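Local structure of probable hydrolase (7AL6) at residues 123-128 and 263-268; 230-235 and 274-279. The protein is of unknown function but has an alpha/beta hydrolase fold and is probably a hydrolase, possibly a lipolytic one. All coordinates share one frame; numbering follows the deposited sequence.

Interaction 1: 123-128 and 263-268; sequences ALIDGL and HHLHLD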
loop_
_atom_site.group_PDB
_atom_site.type_symbol
_atom_site.label_atom_id
_atom_site.label_comp_id
_atom_site.label_asym_id
_atom_site.label_seq_id
_atom_site.Cartn_x
_atom_site.Cartn_y
_atom_site.Cartn_z
ATOM N N ALA A 123 -8.024 19.928 -27.401
ATOM C CA ALA A 123 -6.897 20.273 -28.283
ATOM C C ALA A 123 -6.061 18.995 -28.348
ATOM O O ALA A 123 -5.551 18.573 -27.328
ATOM C CB ALA A 123 -6.145 21.463 -27.781
ATOM N N LEU A 124 -5.964 18.392 -29.518
ATOM C CA LEU A 124 -5.313 17.100 -29.684
ATOM C C LEU A 124 -4.083 17.255 -30.570
ATOM O O LEU A 124 -4.153 17.899 -31.628
ATOM C CB LEU A 124 -6.272 16.091 -30.264
ATOM C CG LEU A 124 -7.636 15.965 -29.576
ATOM C CD1 LEU A 124 -8.495 14.959 -30.299
ATOM C CD2 LEU A 124 -7.488 15.543 -28.108
ATOM N N ILE A 125 -2.976 16.650 -30.150
ATOM C CA ILE A 125 -1.721 16.646 -30.939
ATOM C C ILE A 125 -1.414 15.215 -31.410
ATOM O O ILE A 125 -1.030 14.397 -30.586
ATOM C CB ILE A 125 -0.537 17.248 -30.172
ATOM C CG1 ILE A 125 -0.846 18.634 -29.619
ATOM C CG2 ILE A 125 0.691 17.270 -31.047
ATOM C CD1 ILE A 125 0.195 19.153 -28.685
ATOM N N ASP A 126 -1.645 14.920 -32.685
ATOM C CA ASP A 126 -1.247 13.678 -33.374
ATOM C C ASP A 126 -1.727 12.409 -32.675
ATOM O O ASP A 126 -0.967 11.497 -32.624
ATOM C CB ASP A 126 0.264 13.655 -33.547
ATOM C CG ASP A 126 0.676 13.017 -34.853
ATOM O OD1 ASP A 126 0.102 13.373 -35.843
ATOM O OD2 ASP A 126 1.529 12.167 -34.828
ATOM N N GLY A 127 -2.935 12.395 -32.145
ATOM C CA GLY A 127 -3.545 11.217 -31.519
ATOM C C GLY A 127 -5.046 11.300 -31.576
ATOM O O GLY A 127 -5.545 12.379 -31.526
ATOM N N LEU A 128 -5.723 10.174 -31.638
ATOM C CA LEU A 128 -7.169 10.123 -31.669
ATOM C C LEU A 128 -7.726 8.863 -31.023
ATOM O O LEU A 128 -8.466 8.929 -30.015
ATOM C CB LEU A 128 -7.644 10.222 -33.121
ATOM C CG LEU A 128 -9.160 10.337 -33.244
ATOM C CD1 LEU A 128 -9.573 11.667 -32.592
ATOM C CD2 LEU A 128 -9.640 10.296 -34.659
ATOM N N HIS A 263 6.080 13.103 -34.781
ATOM C CA HIS A 263 5.045 12.857 -33.793
ATOM C C HIS A 263 5.139 13.779 -32.570
ATOM O O HIS A 263 4.109 14.137 -31.971
ATOM C CB HIS A 263 5.166 11.420 -33.382
ATOM C CG HIS A 263 4.134 10.971 -32.414
ATOM N ND1 HIS A 263 2.786 11.090 -32.661
ATOM C CD2 HIS A 263 4.251 10.377 -31.208
ATOM C CE1 HIS A 263 2.113 10.563 -31.657
ATOM N NE2 HIS A 263 2.978 10.130 -30.757
ATOM N N HIS A 264 6.344 14.211 -32.219
ATOM C CA HIS A 264 6.571 15.154 -31.127
ATOM C C HIS A 264 6.803 16.555 -31.631
ATOM O O HIS A 264 7.577 17.304 -31.032
ATOM C CB HIS A 264 7.751 14.696 -30.274
ATOM C CG HIS A 264 7.417 13.573 -29.346
ATOM N ND1 HIS A 264 7.280 12.269 -29.771
ATOM C CD2 HIS A 264 7.166 13.566 -28.009
ATOM C CE1 HIS A 264 6.978 11.499 -28.737
ATOM N NE2 HIS A 264 6.895 12.266 -27.658
ATOM N N LEU A 265 6.093 16.974 -32.695
ATOM C CA LEU A 265 6.421 18.247 -33.335
ATOM C C LEU A 265 6.360 19.422 -32.376
ATOM O O LEU A 265 7.057 20.428 -32.579
ATOM C CB LEU A 265 5.506 18.498 -34.539
ATOM C CG LEU A 265 4.085 18.965 -34.262
ATOM C CD1 LEU A 265 3.445 19.395 -35.607
ATOM C CD2 LEU A 265 3.239 17.881 -33.597
ATOM N N HIS A 266 5.485 19.369 -31.383
ATOM C CA HIS A 266 5.279 20.434 -30.370
ATOM C C HIS A 266 6.486 20.550 -29.436
ATOM O O HIS A 266 6.610 21.557 -28.822
ATOM C CB HIS A 266 3.994 20.200 -29.576
ATOM C CG HIS A 266 4.077 19.021 -28.688
ATOM N ND1 HIS A 266 4.212 17.777 -29.164
ATOM C CD2 HIS A 266 4.072 18.904 -27.359
ATOM C CE1 HIS A 266 4.267 16.936 -28.169
ATOM N NE2 HIS A 266 4.178 17.597 -27.069
ATOM N N LEU A 267 7.257 19.488 -29.268
ATOM C CA LEU A 267 8.438 19.472 -28.371
ATOM C C LEU A 267 9.783 19.459 -29.111
ATOM O O LEU A 267 10.730 19.969 -28.554
ATOM C CB LEU A 267 8.323 18.236 -27.492
ATOM C CG LEU A 267 9.465 18.016 -26.514
ATOM C CD1 LEU A 267 9.414 19.034 -25.411
ATOM C CD2 LEU A 267 9.431 16.616 -25.968
ATOM N N ASP A 268 9.828 18.996 -30.354
ATOM C CA ASP A 268 11.091 18.799 -31.100
ATOM C C ASP A 268 11.854 20.109 -31.229
ATOM O O ASP A 268 13.021 20.095 -31.002
ATOM C CB ASP A 268 10.840 18.214 -32.481
ATOM C CG ASP A 268 10.622 16.732 -32.424
ATOM O OD1 ASP A 268 11.142 16.136 -31.524
ATOM O OD2 ASP A 268 9.904 16.228 -33.236
#
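Ile125 lays its CD1 methyl over one face of the His266 imidazole, a CH-pi contact in which CD1 comes 3.9 Å from His266 CG, offset toward the rim of the ring. The opposite face is covered by CB of Leu267. A chi1 of 69° wedges the His266 ring between its own backbone N and carbonyl carbon, and its NE2 is hydrogen-bonded to Ser42. The other branch of Ile125 serves a second neighbour: CG2 meets Leu265 CD2 at 3.7 Å, adding an apolar contact beside the CH-pi one.

One residue on, just past the C-terminal end of strand 119-125, Asp126 OD2 accepts a nearly straight hydrogen bond from His263 ND1, 2.7 Å long with an angle of 174° at the hydrogen. OD2 uses its anti lone pair and lies exactly in the imidazole plane, although the carboxylate itself is turned 56° from the ring. The Asp126 carbonyl O also sits at the ring edge, 3.4 Å from His263 CE1. Backbone N atoms of Met238 and Ala234 bind OD2 and OD1, holding the carboxylate in place. On its far side His263 NE2 is hydrogen-bonded to Ser102 OG, on a probable nucleophile elbow. Serine, histidine and aspartate thus lie in a chain of hydrogen bonds consistent with a charge-relay triad.

Interaction 2: 230-235 and 274-279; sequences SLVLAE and QAVARV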
loop_
_atom_site.group_PDB
_atom_site.type_symbol
_atom_site.label_atom_id
_atom_site.label_comp_id
_atom_site.label_asym_id
_atom_site.label_seq_id
_atom_site.Cartn_x
_atom_site.Cartn_y
_atom_site.Cartn_z
ATOM N N SER A 230 -9.938 20.617 -31.717
ATOM C CA SER A 230 -8.859 21.017 -32.611
ATOM C C SER A 230 -7.805 19.912 -32.664
ATOM O O SER A 230 -7.174 19.577 -31.647
ATOM C CB SER A 230 -8.257 22.323 -32.142
ATOM O OG SER A 230 -7.273 22.797 -33.062
ATOM N N LEU A 231 -7.609 19.346 -33.841
ATOM C CA LEU A 231 -6.637 18.287 -34.045
ATOM C C LEU A 231 -5.444 18.734 -34.895
ATOM O O LEU A 231 -5.601 19.200 -36.040
ATOM C CB LEU A 231 -7.305 17.078 -34.679
ATOM C CG LEU A 231 -6.394 15.908 -35.031
ATOM C CD1 LEU A 231 -5.693 15.251 -33.835
ATOM C CD2 LEU A 231 -7.244 14.912 -35.760
ATOM N N VAL A 232 -4.238 18.524 -34.360
ATOM C CA VAL A 232 -2.993 18.800 -35.084
ATOM C C VAL A 232 -2.421 17.486 -35.576
ATOM O O VAL A 232 -2.328 16.504 -34.822
ATOM C CB VAL A 232 -1.985 19.552 -34.215
ATOM C CG1 VAL A 232 -0.578 19.481 -34.852
ATOM C CG2 VAL A 232 -2.453 20.993 -34.045
ATOM N N LEU A 233 -2.038 17.472 -36.850
ATOM C CA LEU A 233 -1.572 16.281 -37.548
ATOM C C LEU A 233 -0.171 16.567 -38.053
ATOM O O LEU A 233 0.015 17.512 -38.818
ATOM C CB LEU A 233 -2.491 15.946 -38.723
ATOM C CG LEU A 233 -3.909 15.662 -38.229
ATOM C CD1 LEU A 233 -4.906 15.838 -39.331
ATOM C CD2 LEU A 233 -3.936 14.248 -37.666
ATOM N N ALA A 234 0.791 15.814 -37.544
ATOM C CA ALA A 234 2.214 15.948 -37.887
ATOM C C ALA A 234 2.421 15.330 -39.270
ATOM O O ALA A 234 2.063 14.188 -39.415
ATOM C CB ALA A 234 3.071 15.273 -36.859
ATOM N N GLU A 235 3.127 16.000 -40.170
ATOM C CA GLU A 235 3.260 15.357 -41.576
ATOM C C GLU A 235 3.935 13.906 -41.621
ATOM O O GLU A 235 3.682 12.903 -42.335
ATOM C CB GLU A 235 4.276 16.200 -42.340
ATOM C CG GLU A 235 4.488 15.728 -43.765
ATOM C CD GLU A 235 5.289 16.663 -44.656
ATOM O OE1 GLU A 235 5.607 16.261 -45.792
ATOM O OE2 GLU A 235 5.586 17.786 -44.225
ATOM N N GLN A 274 5.820 26.772 -31.830
ATOM C CA GLN A 274 5.125 28.015 -32.150
ATOM C C GLN A 274 3.927 27.764 -33.053
ATOM O O GLN A 274 2.897 28.430 -32.936
ATOM C CB GLN A 274 6.064 28.979 -32.862
ATOM C CG GLN A 274 6.907 29.810 -31.952
ATOM C CD GLN A 274 8.069 30.467 -32.684
ATOM O OE1 GLN A 274 9.154 30.619 -32.125
ATOM N NE2 GLN A 274 7.843 30.861 -33.933
ATOM N N ALA A 275 4.104 26.887 -34.025
ATOM C CA ALA A 275 3.050 26.632 -34.979
ATOM C C ALA A 275 1.887 25.954 -34.290
ATOM O O ALA A 275 0.746 26.340 -34.499
ATOM C CB ALA A 275 3.573 25.774 -36.118
ATOM N N VAL A 276 2.158 24.952 -33.447
ATOM C CA VAL A 276 1.067 24.381 -32.668
ATOM C C VAL A 276 0.426 25.445 -31.798
ATOM O O VAL A 276 -0.804 25.557 -31.721
ATOM C CB VAL A 276 1.560 23.179 -31.839
ATOM C CG1 VAL A 276 0.413 22.690 -30.947
ATOM C CG2 VAL A 276 2.053 22.079 -32.777
ATOM N N ALA A 277 1.240 26.285 -31.160
ATOM C CA ALA A 277 0.674 27.281 -30.275
ATOM C C ALA A 277 -0.266 28.225 -31.016
ATOM O O ALA A 277 -1.294 28.663 -30.461
ATOM C CB ALA A 277 1.811 28.052 -29.608
ATOM N N ARG A 278 0.102 28.617 -32.243
ATOM C CA ARG A 278 -0.755 29.545 -32.979
ATOM C C ARG A 278 -2.114 28.919 -33.209
ATOM O O ARG A 278 -3.149 29.571 -33.047
ATOM C CB ARG A 278 -0.138 29.910 -34.329
ATOM C CG ARG A 278 0.914 30.983 -34.266
ATOM C CD ARG A 278 1.635 31.067 -35.641
ATOM N NE ARG A 278 2.835 31.907 -35.636
ATOM C CZ ARG A 278 2.882 33.167 -35.212
ATOM N NH1 ARG A 278 1.779 33.782 -34.792
ATOM N NH2 ARG A 278 4.034 33.827 -35.243
ATOM N N VAL A 279 -2.137 27.650 -33.578
ATOM C CA VAL A 279 -3.403 26.929 -33.850
ATOM C C VAL A 279 -4.266 26.867 -32.586
ATOM O O VAL A 279 -5.375 27.344 -32.637
ATOM C CB VAL A 279 -3.097 25.511 -34.348
ATOM C CG1 VAL A 279 -4.321 24.623 -34.284
ATOM C CG2 VAL A 279 -2.506 25.518 -35.740
#
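Val232, Val276, Val279 and Ser230 bring no ring, amide or carboxylate to the contact between 230-235 and 274-279, which therefore has no faces or edges to match and consists of valine methyls meeting one another, with one serine hydroxyl against a methyl. Val232 sits in the middle. Its CG2 approaches Val279 CG1 at 4.1 Å, the two side chains crossing at a slant, while its CG1 looks toward the preceding helical turn, 4.2 Å from Val276 CG2. With CG1 anti to the backbone N (chi1 164°), Val232 spreads its two methyls so that each serves a different valine. Val276 and Val279, three residues apart, stand on successive parts of the same helical flank.

Farther back along the strand, Ser230 rests its OG against Val279 CG1 at 3.7 Å, a van der Waals contact, so this one methyl touches both Ser230 and Val232. The segments run nearly antiparallel, 158° between their directions, with axes 10.0 Å apart, the spacing of a helix lying on a sheet. Strand alternation sends Ser230 and Val232 toward helix 270-284, whereas Leu231 and Leu233 pack against Leu249 of helix 245-250 on the other side. Phe280 of the same C-terminal helix touches both Ser230 and Val232, and Leu259 of the edge strand 255-259 also reaches Val232.

This is the helix-on-sheet layer of the alpha/beta hydrolase fold, seating its last helix on strand 229-234. No hydrogen bond spans the two segments; their contact is van der Waals and largely apolar, without directional bonds, and neighbours such as Phe280 and Leu259 add to it.

Overall arrangement
From the N terminus the segments come as 123-128, 230-235, 263-268 and 274-279, so the two contacts cross. Interaction 1 closes a long loop of 134 residues that includes helices 138-150, 163-172 and 179-189; interaction 2 starts within it and closes a shorter excursion of 38 residues beyond its end. Strands 119-125 and 229-234 are parallel neighbours in the main sheet, joined by probable hydrogen bonds Leu124 N to Ser230 O and Asp126 N to Val232 O. In the partner segments, short helix 265-268 leads directly into helix 270-284. Together the contacts set the histidine-bearing loop and the C-terminal helix against two adjacent parallel strands of the main sheet.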